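Local coordinates for protein 2-methyl-3-hydroxypyridine-5-carboxylic acid oxygenase (Mesorhizobium loti, PDB 3ALJ) that is an FAD-dependent oxygenase that probably opens the aromatic ring of 2-methyl-3-hydroxypyridine-5-carboxylic acid with molecular oxygen, a step in the breakdown of vitamin B6, at residues Y54-G59 against A296-A301; R208-L213 against L242-E247. One frame throughout, in Å; residues are numbered along the deposited sequence.

Contact 1 (Y54-G59 against A296-A301); sequences YLWHNG and ALAQGA. With FAD (flavin-adenine dinucleotide), chain B; BME (beta-mercaptoethanol), chain D.
Tyr54, near the end of strand 52-56, lies beside Ala298 of the loop leading into helix 300-314, their CA atoms 6.1 Å apart, and Ala298 has left-handed backbone angles. The methyl of Ala298 meets Tyr54 CB at 3.8 Å and also lies at the edge of the Trp56 ring, in its plane. Trp56 turns NE1 to Ala298 O in a weak bond of 3.0 Å bent to 125°, while its CD1 side passes Gln299 NE2. Beyond the indole, Asn58 and Gln299 meet from opposite directions and pair their amides: Asn58 ND2 gives to Gln299 OE1 (2.9 Å), and Gln299 NE2 returns a nearly straight bond to Asn58 OD1 (3.2 Å). The amide planes are twisted 43° apart, with OD1 lying almost in the Gln299 plane. A bend at chi2 (-70°) swings the Gln299 amide towards Asn58, whose ND2 also reaches O1 of a beta-mercaptoethanol. Replacing Asn58 by a leucine would probably leave both polar ends of the Gln299 amide without their mates and free the amide to turn. The Tyr54 hydroxyl is hydrogen-bonded to Ser215 OG. Flavin binds at the joint: Tyr54 N donates to FAD O4 (2.9 Å), FAD N3 to Tyr54 O (2.9 Å) and Ala301 N to FAD N1 (3.0 Å). Gln299 occupies the N-cap position of helix 300-314, whose start faces the pyrimidine edge through Ala301 N and probably steadies negative charge at N1 and O2 of the reduced cofactor, as in FAD-dependent aromatic hydroxylases.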
ATOM      1  N   TYR A  54      -0.993   0.859  -6.822  1.00  7.25           N
ATOM      2  CA  TYR A  54      -2.421   0.805  -7.222  1.00  7.40           C
ATOM      3  C   TYR A  54      -3.360   1.101  -6.065  1.00  8.34           C
ATOM      4  O   TYR A  54      -3.158   0.537  -4.944  1.00  8.46           O
ATOM      5  CB  TYR A  54      -2.788  -0.602  -7.717  1.00  8.42           C
ATOM      6  CG  TYR A  54      -2.238  -0.993  -9.069  1.00  6.77           C
ATOM      7  CD1 TYR A  54      -0.879  -0.917  -9.418  1.00  6.05           C
ATOM      8  CD2 TYR A  54      -3.109  -1.509 -10.015  1.00  9.01           C
ATOM      9  CE1 TYR A  54      -0.435  -1.268 -10.658  1.00  7.09           C
ATOM     10  CE2 TYR A  54      -2.682  -1.963 -11.270  1.00  8.06           C
ATOM     11  CZ  TYR A  54      -1.330  -1.804 -11.602  1.00  7.77           C
ATOM     12  OH  TYR A  54      -0.872  -2.179 -12.829  1.00  8.66           O
ATOM     13  N   LEU A  55      -4.408   1.894  -6.256  1.00  7.70           N
ATOM     14  CA  LEU A  55      -5.513   2.009  -5.320  1.00  7.68           C
ATOM     15  C   LEU A  55      -6.766   1.599  -6.032  1.00  7.83           C
ATOM     16  O   LEU A  55      -6.817   1.636  -7.261  1.00  7.78           O
ATOM     17  CB  LEU A  55      -5.693   3.446  -4.758  1.00  7.61           C
ATOM     18  CG  LEU A  55      -4.474   3.964  -3.888  1.00  8.04           C
ATOM     19  CD1 LEU A  55      -4.931   5.308  -3.364  1.00  9.84           C
ATOM     20  CD2 LEU A  55      -4.204   2.950  -2.732  1.00 10.20           C
ATOM     21  N   TRP A  56      -7.754   1.212  -5.252  1.00  7.77           N
ATOM     22  CA  TRP A  56      -9.064   0.813  -5.787  1.00  7.29           C
ATOM     23  C   TRP A  56     -10.121   1.654  -5.126  1.00  7.40           C
ATOM     24  O   TRP A  56      -9.854   2.475  -4.247  1.00  8.55           O
ATOM     25  CB  TRP A  56      -9.332  -0.650  -5.511  1.00  7.43           C
ATOM     26  CG  TRP A  56      -8.201  -1.578  -5.981  1.00  7.53           C
ATOM     27  CD1 TRP A  56      -6.969  -1.738  -5.371  1.00  7.12           C
ATOM     28  CD2 TRP A  56      -8.173  -2.423  -7.139  1.00  8.27           C
ATOM     29  NE1 TRP A  56      -6.164  -2.622  -6.090  1.00  9.09           N
ATOM     30  CE2 TRP A  56      -6.897  -3.056  -7.186  1.00  9.11           C
ATOM     31  CE3 TRP A  56      -9.142  -2.742  -8.117  1.00  8.43           C
ATOM     32  CZ2 TRP A  56      -6.561  -3.981  -8.183  1.00  9.90           C
ATOM     33  CZ3 TRP A  56      -8.802  -3.637  -9.116  1.00 11.39           C
ATOM     34  CH2 TRP A  56      -7.567  -4.276  -9.155  1.00 12.73           C
ATOM     35  N   HIS A  57     -11.385   1.435  -5.489  1.00  8.58           N
ATOM     36  CA  HIS A  57     -12.474   2.114  -4.916  1.00  7.05           C
ATOM     37  C   HIS A  57     -12.413   2.279  -3.405  1.00  7.92           C
ATOM     38  O   HIS A  57     -12.663   3.376  -2.926  1.00  8.17           O
ATOM     39  CB  HIS A  57     -13.769   1.263  -5.286  1.00  8.06           C
ATOM     40  CG  HIS A  57     -15.000   1.542  -4.463  1.00  7.36           C
ATOM     41  ND1 HIS A  57     -15.368   0.684  -3.445  1.00  8.62           N
ATOM     42  CD2 HIS A  57     -15.898   2.555  -4.473  1.00  8.67           C
ATOM     43  CE1 HIS A  57     -16.484   1.153  -2.873  1.00  9.23           C
ATOM     44  NE2 HIS A  57     -16.833   2.296  -3.476  1.00  9.96           N
ATOM     45  N   ASN A  58     -12.086   1.211  -2.675  1.00  7.16           N
ATOM     46  CA  ASN A  58     -12.055   1.372  -1.206  1.00  7.36           C
ATOM     47  C   ASN A  58     -11.015   2.469  -0.742  1.00  6.30           C
ATOM     48  O   ASN A  58     -11.355   3.313   0.085  1.00  7.81           O
ATOM     49  CB  ASN A  58     -11.718   0.017  -0.539  1.00  7.88           C
ATOM     50  CG  ASN A  58     -10.327  -0.573  -0.926  1.00  9.84           C
ATOM     51  OD1 ASN A  58      -9.885  -0.501  -2.099  1.00  7.30           O
ATOM     52  ND2 ASN A  58      -9.697  -1.239   0.054  1.00  8.73           N
ATOM     53  N   GLY A  59      -9.816   2.441  -1.347  1.00  7.52           N
ATOM     54  CA  GLY A  59      -8.783   3.469  -1.018  1.00  8.16           C
ATOM     55  C   GLY A  59      -9.193   4.802  -1.506  1.00  7.73           C
ATOM     56  O   GLY A  59      -8.908   5.818  -0.847  1.00  8.31           O
ATOM     57  N   ALA A 296      -0.348  -9.408  -4.214  1.00  8.42           N
ATOM     58  CA  ALA A 296      -1.058  -9.853  -5.430  1.00  8.42           C
ATOM     59  C   ALA A 296      -2.319  -9.088  -5.705  1.00  9.62           C
ATOM     60  O   ALA A 296      -2.636  -8.827  -6.886  1.00 12.72           O
ATOM     61  CB  ALA A 296      -1.365 -11.409  -5.346  1.00 10.71           C
ATOM     62  N   LEU A 297      -3.126  -8.798  -4.690  1.00  8.77           N
ATOM     63  CA  LEU A 297      -4.369  -8.061  -4.902  1.00 10.16           C
ATOM     64  C   LEU A 297      -4.267  -6.589  -4.755  1.00  8.23           C
ATOM     65  O   LEU A 297      -5.294  -5.872  -4.859  1.00  9.43           O
ATOM     66  CB  LEU A 297      -5.510  -8.629  -4.005  1.00 11.49           C
ATOM     67  CG  LEU A 297      -5.883 -10.078  -4.244  1.00 16.34           C
ATOM     68  CD1 LEU A 297      -6.959 -10.418  -3.085  1.00 15.27           C
ATOM     69  CD2 LEU A 297      -6.406 -10.215  -5.707  1.00 14.58           C
ATOM     70  N   ALA A 298      -3.018  -6.088  -4.545  1.00  8.65           N
ATOM     71  CA  ALA A 298      -2.758  -4.633  -4.449  1.00  7.14           C
ATOM     72  C   ALA A 298      -3.733  -3.977  -3.474  1.00  8.98           C
ATOM     73  O   ALA A 298      -4.393  -2.987  -3.746  1.00  8.81           O
ATOM     74  CB  ALA A 298      -2.836  -3.965  -5.883  1.00  8.27           C
ATOM     75  N   GLN A 299      -3.735  -4.543  -2.253  1.00  8.38           N
ATOM     76  CA  GLN A 299      -4.549  -4.100  -1.142  1.00  7.62           C
ATOM     77  C   GLN A 299      -3.846  -3.768   0.155  1.00  7.82           C
ATOM     78  O   GLN A 299      -4.471  -3.514   1.212  1.00  8.34           O
ATOM     79  CB  GLN A 299      -5.692  -5.126  -0.861  1.00  7.74           C
ATOM     80  CG  GLN A 299      -6.848  -4.955  -1.922  1.00  7.30           C
ATOM     81  CD  GLN A 299      -7.621  -3.651  -1.723  1.00  8.58           C
ATOM     82  OE1 GLN A 299      -7.598  -3.043  -0.657  1.00  9.58           O
ATOM     83  NE2 GLN A 299      -8.281  -3.169  -2.772  1.00  9.76           N
ATOM     84  N   GLY A 300      -2.512  -3.895   0.199  1.00  8.11           N
ATOM     85  CA  GLY A 300      -1.881  -3.632   1.474  1.00  8.23           C
ATOM     86  C   GLY A 300      -2.165  -2.208   2.000  1.00  8.44           C
ATOM     87  O   GLY A 300      -2.488  -2.020   3.205  1.00  7.85           O
ATOM     88  N   ALA A 301      -1.861  -1.215   1.162  1.00  7.68           N
ATOM     89  CA  ALA A 301      -2.167   0.144   1.519  1.00  8.00           C
ATOM     90  C   ALA A 301      -3.670   0.415   1.519  1.00  7.33           C
ATOM     91  O   ALA A 301      -4.145   1.176   2.379  1.00  7.73           O
ATOM     92  CB  ALA A 301      -1.489   1.190   0.588  1.00  8.04           C
TER
HETATM   93  PA  FAD B 380       4.730   2.096   5.757  1.00 10.38           P
HETATM   94  O1A FAD B 380       4.284   2.574   4.411  1.00 15.26           O
HETATM   95  O2A FAD B 380       5.803   1.177   5.858  1.00 12.17           O
HETATM   96  O5B FAD B 380       5.060   3.407   6.591  1.00  9.44           O
HETATM   97  C5B FAD B 380       5.566   3.321   7.964  1.00  8.28           C
HETATM   98  C4B FAD B 380       6.232   4.670   8.138  1.00  8.40           C
HETATM   99  O4B FAD B 380       6.652   4.605   9.544  1.00 10.53           O
HETATM  100  C3B FAD B 380       7.485   4.870   7.369  1.00  9.09           C
HETATM  101  O3B FAD B 380       7.535   6.188   6.785  1.00 10.15           O
HETATM  102  C2B FAD B 380       8.617   4.578   8.419  1.00  8.38           C
HETATM  103  O2B FAD B 380       9.834   5.300   8.162  1.00 10.44           O
HETATM  104  C1B FAD B 380       8.042   5.109   9.691  1.00 10.97           C
HETATM  105  N9A FAD B 380       8.465   4.417  10.866  1.00  7.95           N
HETATM  106  C8A FAD B 380       8.868   3.110  11.023  1.00  9.44           C
HETATM  107  N7A FAD B 380       9.111   2.823  12.311  1.00  8.88           N
HETATM  108  C5A FAD B 380       8.865   3.993  13.013  1.00  7.74           C
HETATM  109  C6A FAD B 380       8.855   4.285  14.375  1.00  8.54           C
HETATM  110  N6A FAD B 380       9.221   3.335  15.299  1.00 11.67           N
HETATM  111  N1A FAD B 380       8.522   5.532  14.715  1.00  8.90           N
HETATM  112  C2A FAD B 380       8.211   6.479  13.823  1.00 10.88           C
HETATM  113  N3A FAD B 380       8.161   6.253  12.478  1.00  8.54           N
HETATM  114  C4A FAD B 380       8.468   4.978  12.112  1.00  7.54           C
HETATM  115  N1  FAD B 380      -0.496  -1.696  -1.452  1.00  8.22           N
HETATM  116  C2  FAD B 380      -1.477  -1.216  -2.195  1.00  7.88           C
HETATM  117  O2  FAD B 380      -2.524  -0.748  -1.718  1.00  8.74           O
HETATM  118  N3  FAD B 380      -1.370  -1.238  -3.585  1.00  7.26           N
HETATM  119  C4  FAD B 380      -0.225  -1.718  -4.223  1.00  7.47           C
HETATM  120  O4  FAD B 380      -0.114  -1.570  -5.497  1.00  7.57           O
HETATM  121  C4X FAD B 380       0.776  -2.232  -3.417  1.00  8.26           C
HETATM  122  N5  FAD B 380       1.925  -2.846  -4.023  1.00  8.98           N
HETATM  123  C5X FAD B 380       2.887  -3.417  -3.210  1.00  7.90           C
HETATM  124  C6  FAD B 380       3.970  -4.118  -3.768  1.00  8.79           C
HETATM  125  C7  FAD B 380       4.959  -4.629  -2.968  1.00  9.72           C
HETATM  126  C7M FAD B 380       6.152  -5.384  -3.623  1.00 12.08           C
HETATM  127  C8  FAD B 380       4.871  -4.528  -1.595  1.00  9.53           C
HETATM  128  C8M FAD B 380       5.945  -5.125  -0.657  1.00 10.79           C
HETATM  129  C9  FAD B 380       3.794  -3.838  -1.022  1.00  9.82           C
HETATM  130  C9A FAD B 380       2.757  -3.310  -1.831  1.00  8.56           C
HETATM  131  N10 FAD B 380       1.598  -2.623  -1.258  1.00  7.47           N
HETATM  132  C10 FAD B 380       0.625  -2.150  -2.055  1.00  6.57           C
HETATM  133  C1' FAD B 380       1.472  -2.543   0.275  1.00  7.84           C
HETATM  134  C2' FAD B 380       1.908  -1.159   0.737  1.00  6.49           C
HETATM  135  O2' FAD B 380       3.254  -0.909   0.280  1.00  8.06           O
HETATM  136  C3' FAD B 380       1.965  -1.134   2.276  1.00  7.89           C
HETATM  137  O3' FAD B 380       0.873  -2.000   2.764  1.00  7.45           O
HETATM  138  C4' FAD B 380       1.726   0.191   2.873  1.00  7.60           C
HETATM  139  O4' FAD B 380       2.818   1.051   2.439  1.00 11.17           O
HETATM  140  C5' FAD B 380       1.778   0.152   4.365  1.00  8.62           C
HETATM  141  O5' FAD B 380       1.568   1.469   4.863  1.00  7.55           O
HETATM  142  P   FAD B 380       1.910   1.719   6.386  1.00  8.20           P
HETATM  143  O1P FAD B 380       1.664   3.151   6.601  1.00  8.91           O
HETATM  144  O2P FAD B 380       1.251   0.719   7.285  1.00  9.09           O
HETATM  145  O3P FAD B 380       3.488   1.388   6.507  1.00  8.10           O
HETATM  146  C1  BME D 382     -11.085  -3.346   2.710  1.00 18.30           C
HETATM  147  C2  BME D 382      -9.522  -3.271   2.554  1.00 13.99           C
HETATM  148  O1  BME D 382     -11.649  -2.260   1.963  1.00 10.44           O
HETATM  149  S2  BME D 382      -8.879  -4.540   3.775  1.00 17.18           S

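Contact 2 (R208-L213 against L242-E247)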
ATOM      1  N   ARG A 208      12.462 -18.708 -19.155  1.00 16.08           N
ATOM      2  CA  ARG A 208      12.762 -18.605 -17.731  0.50 17.07           C
ATOM      3  C   ARG A 208      11.635 -17.868 -17.060  1.00 15.34           C
ATOM      4  O   ARG A 208      10.710 -17.386 -17.699  1.00 13.64           O
ATOM      5  CB  ARG A 208      14.025 -17.765 -17.459  0.50 16.42           C
ATOM      6  CG  ARG A 208      15.226 -18.191 -18.315  0.50 20.83           C
ATOM      7  CD  ARG A 208      16.351 -17.195 -18.269  0.50 20.73           C
ATOM      8  NE  ARG A 208      15.965 -15.893 -18.796  0.50 16.46           N
ATOM      9  CZ  ARG A 208      16.288 -15.432 -19.984  0.50 16.39           C
ATOM     10  NH1 ARG A 208      16.955 -16.290 -20.778  0.50 17.05           N
ATOM     11  NH2 ARG A 208      15.957 -14.193 -20.377  0.50 17.38           N
ATOM     12  N   VAL A 209      11.675 -17.867 -15.707  1.00 14.52           N
ATOM     13  CA  VAL A 209      10.573 -17.323 -14.892  1.00 12.91           C
ATOM     14  C   VAL A 209      10.905 -15.848 -14.794  1.00  9.82           C
ATOM     15  O   VAL A 209      11.799 -15.419 -13.985  1.00 11.86           O
ATOM     16  CB  VAL A 209      10.521 -18.034 -13.533  1.00 15.41           C
ATOM     17  CG1 VAL A 209       9.453 -17.483 -12.729  1.00 16.11           C
ATOM     18  CG2 VAL A 209      10.240 -19.581 -13.799  1.00 18.97           C
ATOM     19  N   GLN A 210      10.151 -15.022 -15.506  1.00  8.83           N
ATOM     20  CA  GLN A 210      10.338 -13.581 -15.491  1.00  9.34           C
ATOM     21  C   GLN A 210       8.978 -12.975 -15.772  1.00  8.24           C
ATOM     22  O   GLN A 210       8.308 -13.387 -16.739  1.00  8.91           O
ATOM     23  CB  GLN A 210      11.355 -12.972 -16.515  1.00 10.42           C
ATOM     24  CG  GLN A 210      12.810 -13.330 -16.128  1.00 14.33           C
ATOM     25  CD  GLN A 210      13.795 -12.769 -17.155  1.00 12.60           C
ATOM     26  OE1 GLN A 210      14.655 -13.538 -17.542  1.00 17.22           O
ATOM     27  NE2 GLN A 210      13.794 -11.539 -17.516  1.00 14.01           N
ATOM     28  N   ARG A 211       8.646 -11.925 -15.049  1.00  8.28           N
ATOM     29  CA  ARG A 211       7.365 -11.221 -15.218  1.00  8.05           C
ATOM     30  C   ARG A 211       7.635  -9.762 -15.146  1.00  8.43           C
ATOM     31  O   ARG A 211       8.430  -9.298 -14.285  1.00  7.78           O
ATOM     32  CB  ARG A 211       6.472 -11.711 -14.061  1.00  8.37           C
ATOM     33  CG  ARG A 211       5.141 -10.903 -13.872  1.00  6.57           C
ATOM     34  CD  ARG A 211       4.548 -11.376 -12.550  1.00  9.48           C
ATOM     35  NE  ARG A 211       3.272 -10.702 -12.260  1.00  9.67           N
ATOM     36  CZ  ARG A 211       2.672 -10.733 -11.070  1.00 13.85           C
ATOM     37  NH1 ARG A 211       1.476 -10.118 -10.888  1.00 15.17           N
ATOM     38  NH2 ARG A 211       3.255 -11.369 -10.009  1.00 13.55           N
ATOM     39  N   ILE A 212       6.906  -8.976 -15.922  1.00  7.81           N
ATOM     40  CA  ILE A 212       6.866  -7.495 -15.719  1.00  7.22           C
ATOM     41  C   ILE A 212       5.383  -7.114 -15.548  1.00  8.15           C
ATOM     42  O   ILE A 212       4.541  -7.414 -16.415  1.00  8.20           O
ATOM     43  CB  ILE A 212       7.423  -6.698 -16.916  1.00  9.33           C
ATOM     44  CG1 ILE A 212       8.927  -7.006 -16.953  1.00  8.49           C
ATOM     45  CG2 ILE A 212       7.141  -5.188 -16.796  1.00 10.72           C
ATOM     46  CD1 ILE A 212       9.770  -6.132 -18.040  1.00 11.30           C
ATOM     47  N   LEU A 213       5.061  -6.369 -14.464  1.00  7.76           N
ATOM     48  CA  LEU A 213       3.755  -5.672 -14.390  1.00  7.30           C
ATOM     49  C   LEU A 213       4.047  -4.263 -14.910  1.00  8.55           C
ATOM     50  O   LEU A 213       4.846  -3.483 -14.357  1.00  9.04           O
ATOM     51  CB  LEU A 213       3.293  -5.648 -12.925  1.00  8.28           C
ATOM     52  CG  LEU A 213       1.955  -4.898 -12.794  1.00  8.06           C
ATOM     53  CD1 LEU A 213       0.856  -5.744 -13.487  1.00 10.11           C
ATOM     54  CD2 LEU A 213       1.529  -4.735 -11.296  1.00  9.80           C
ATOM     55  N   LEU A 242      20.108  -5.421 -18.247  1.00 15.62           N
ATOM     56  CA  LEU A 242      19.267  -4.980 -19.328  1.00 15.04           C
ATOM     57  C   LEU A 242      19.041  -6.117 -20.283  1.00 16.37           C
ATOM     58  O   LEU A 242      17.874  -6.294 -20.700  1.00 15.47           O
ATOM     59  CB  LEU A 242      20.004  -3.853 -20.069  1.00 14.51           C
ATOM     60  CG  LEU A 242      19.225  -3.330 -21.254  1.00 16.32           C
ATOM     61  CD1 LEU A 242      17.822  -2.675 -20.838  1.00 16.82           C
ATOM     62  CD2 LEU A 242      20.035  -2.227 -21.920  1.00 18.72           C
ATOM     63  N   GLU A 243      20.080  -6.891 -20.649  1.00 14.95           N
ATOM     64  CA  GLU A 243      19.851  -7.934 -21.649  1.00 17.28           C
ATOM     65  C   GLU A 243      18.863  -9.001 -21.266  1.00 14.77           C
ATOM     66  O   GLU A 243      18.077  -9.463 -22.133  1.00 16.37           O
ATOM     67  CB  GLU A 243      21.205  -8.570 -22.065  1.00 16.96           C
ATOM     68  CG  GLU A 243      21.108  -9.681 -23.175  1.00 24.14           C
ATOM     69  CD  GLU A 243      22.399 -10.495 -23.330  1.00 35.32           C
ATOM     70  OE1 GLU A 243      23.102 -10.871 -22.337  1.00 37.43           O
ATOM     71  OE2 GLU A 243      22.709 -10.800 -24.504  1.00 40.13           O
ATOM     72  N   VAL A 244      18.834  -9.429 -20.013  1.00 13.60           N
ATOM     73  CA  VAL A 244      17.957 -10.525 -19.653  1.00 13.93           C
ATOM     74  C   VAL A 244      16.503 -10.051 -19.666  1.00 12.67           C
ATOM     75  O   VAL A 244      15.616 -10.861 -19.940  1.00 14.50           O
ATOM     76  CB  VAL A 244      18.335 -11.162 -18.288  1.00 15.97           C
ATOM     77  CG1 VAL A 244      17.830 -10.436 -17.025  1.00 16.75           C
ATOM     78  CG2 VAL A 244      18.025 -12.576 -18.224  1.00 19.95           C
ATOM     79  N   TRP A 245      16.290  -8.762 -19.436  1.00 13.94           N
ATOM     80  CA  TRP A 245      14.915  -8.199 -19.451  1.00 13.13           C
ATOM     81  C   TRP A 245      14.501  -7.888 -20.878  1.00 14.14           C
ATOM     82  O   TRP A 245      13.373  -8.223 -21.321  1.00 12.09           O
ATOM     83  CB  TRP A 245      14.774  -6.972 -18.535  1.00 11.88           C
ATOM     84  CG  TRP A 245      14.802  -7.409 -17.039  1.00 11.17           C
ATOM     85  CD1 TRP A 245      15.837  -7.373 -16.183  1.00 11.25           C
ATOM     86  CD2 TRP A 245      13.793  -8.174 -16.378  1.00 11.79           C
ATOM     87  NE1 TRP A 245      15.536  -7.951 -14.975  1.00 12.20           N
ATOM     88  CE2 TRP A 245      14.279  -8.519 -15.101  1.00 10.96           C
ATOM     89  CE3 TRP A 245      12.490  -8.567 -16.713  1.00  9.96           C
ATOM     90  CZ2 TRP A 245      13.514  -9.210 -14.196  1.00  9.53           C
ATOM     91  CZ3 TRP A 245      11.734  -9.247 -15.805  1.00 10.91           C
ATOM     92  CH2 TRP A 245      12.219  -9.591 -14.579  1.00 10.06           C
ATOM     93  N   VAL A 246      15.405  -7.290 -21.682  1.00 13.29           N
ATOM     94  CA  VAL A 246      15.048  -7.052 -23.091  1.00 13.64           C
ATOM     95  C   VAL A 246      14.826  -8.383 -23.846  1.00 12.24           C
ATOM     96  O   VAL A 246      13.873  -8.466 -24.722  1.00 13.86           O
ATOM     97  CB  VAL A 246      16.133  -6.172 -23.757  1.00 13.60           C
ATOM     98  CG1 VAL A 246      15.894  -6.086 -25.341  1.00 14.36           C
ATOM     99  CG2 VAL A 246      16.125  -4.781 -23.144  1.00 12.87           C
ATOM    100  N   GLU A 247      15.577  -9.442 -23.525  1.00 13.88           N
ATOM    101  CA  GLU A 247      15.384 -10.723 -24.241  1.00 15.86           C
ATOM    102  C   GLU A 247      13.933 -11.208 -24.100  1.00 16.00           C
ATOM    103  O   GLU A 247      13.370 -11.715 -25.087  1.00 17.42           O
ATOM    104  CB  GLU A 247      16.346 -11.790 -23.738  1.00 18.70           C
ATOM    105  CG  GLU A 247      16.039 -13.146 -24.392  1.00 27.47           C
ATOM    106  CD  GLU A 247      17.001 -14.267 -23.953  1.00 39.73           C
ATOM    107  OE1 GLU A 247      17.393 -14.331 -22.727  1.00 38.32           O
ATOM    108  OE2 GLU A 247      17.350 -15.071 -24.868  1.00 39.07           O
TER
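Arg208, described here in one of its two conformers, forms a salt bridge with Glu247 in which a single carboxylate oxygen takes both terminal nitrogens: NH1 and NH2 each stand 2.8 Å from Glu247 OE1. Both reach that oxygen from the same face of the carboxylate, which is turned 37° from the guanidinium plane. The side-on edge of the guanidinium grips Gln210, with Arg208 NE at 3.0 Å and Arg208 NH2 at 3.2 Å from Gln210 OE1. NH2 is thus shared between a charged and a neutral acceptor. A bend at chi3 (-62°) brings the guanidinium round to these acceptors, and CG2 of Val244 covers one of its faces.

With its oxygen held this way, the Gln210 amide points NE2 at the helix, where it donates to Val244 O at 3.1 Å from above the carbonyl plane. The same nitrogen sits 3.3 Å over one face of the Trp245 ring, towards the rim on the benzene side, the amide standing steeply (74°) on the indole. Gln210 therefore links the arginine, the helix backbone and the aromatic face, its CB resting near CZ3 and CH2.

At Ile212, within strand 211-216, the contact turns apolar: Ile212 CG1 packs 3.8 Å from Trp245 CZ3, and Arg211 O lies near the same corner of the indole. Trp245 and Ile212 both continue onto Leu226 of strand 221-228 and Leu256 of helix 253-260, while Phe249 adjoins Gln210 and Ile212. Arg211 forms a salt bridge with Asp201 of strand 199-203. The arrangement is helix-on-sheet packing: helix 242-248 lies against strand 211-216 and the residues leading into it, and that strand runs between strands 199-203 and 221-228.

Overall arrangement
Contact 2 is nested along the chain inside the long loop closed by contact 1, since both 208-213 and 242-247 come between 54-59 and 296-301. The centres are about 25 Å apart: contact 1 lies deep in the molecule at the flavin, and contact 2 towards the periphery. Contact 1 joins the end of strand 52-56 and the first turn of helix 57-65 to the loop entering helix 300-314, whereas contact 2 packs helix 242-248 on the seven-stranded mixed sheet. The two meet where Tyr54 OH touches Leu213 CD2 at 3.8 Å, so strand 211-216, which also supplies Ser215 to Tyr54, extends from the peripheral helix to the neighbourhood of the cofactor site.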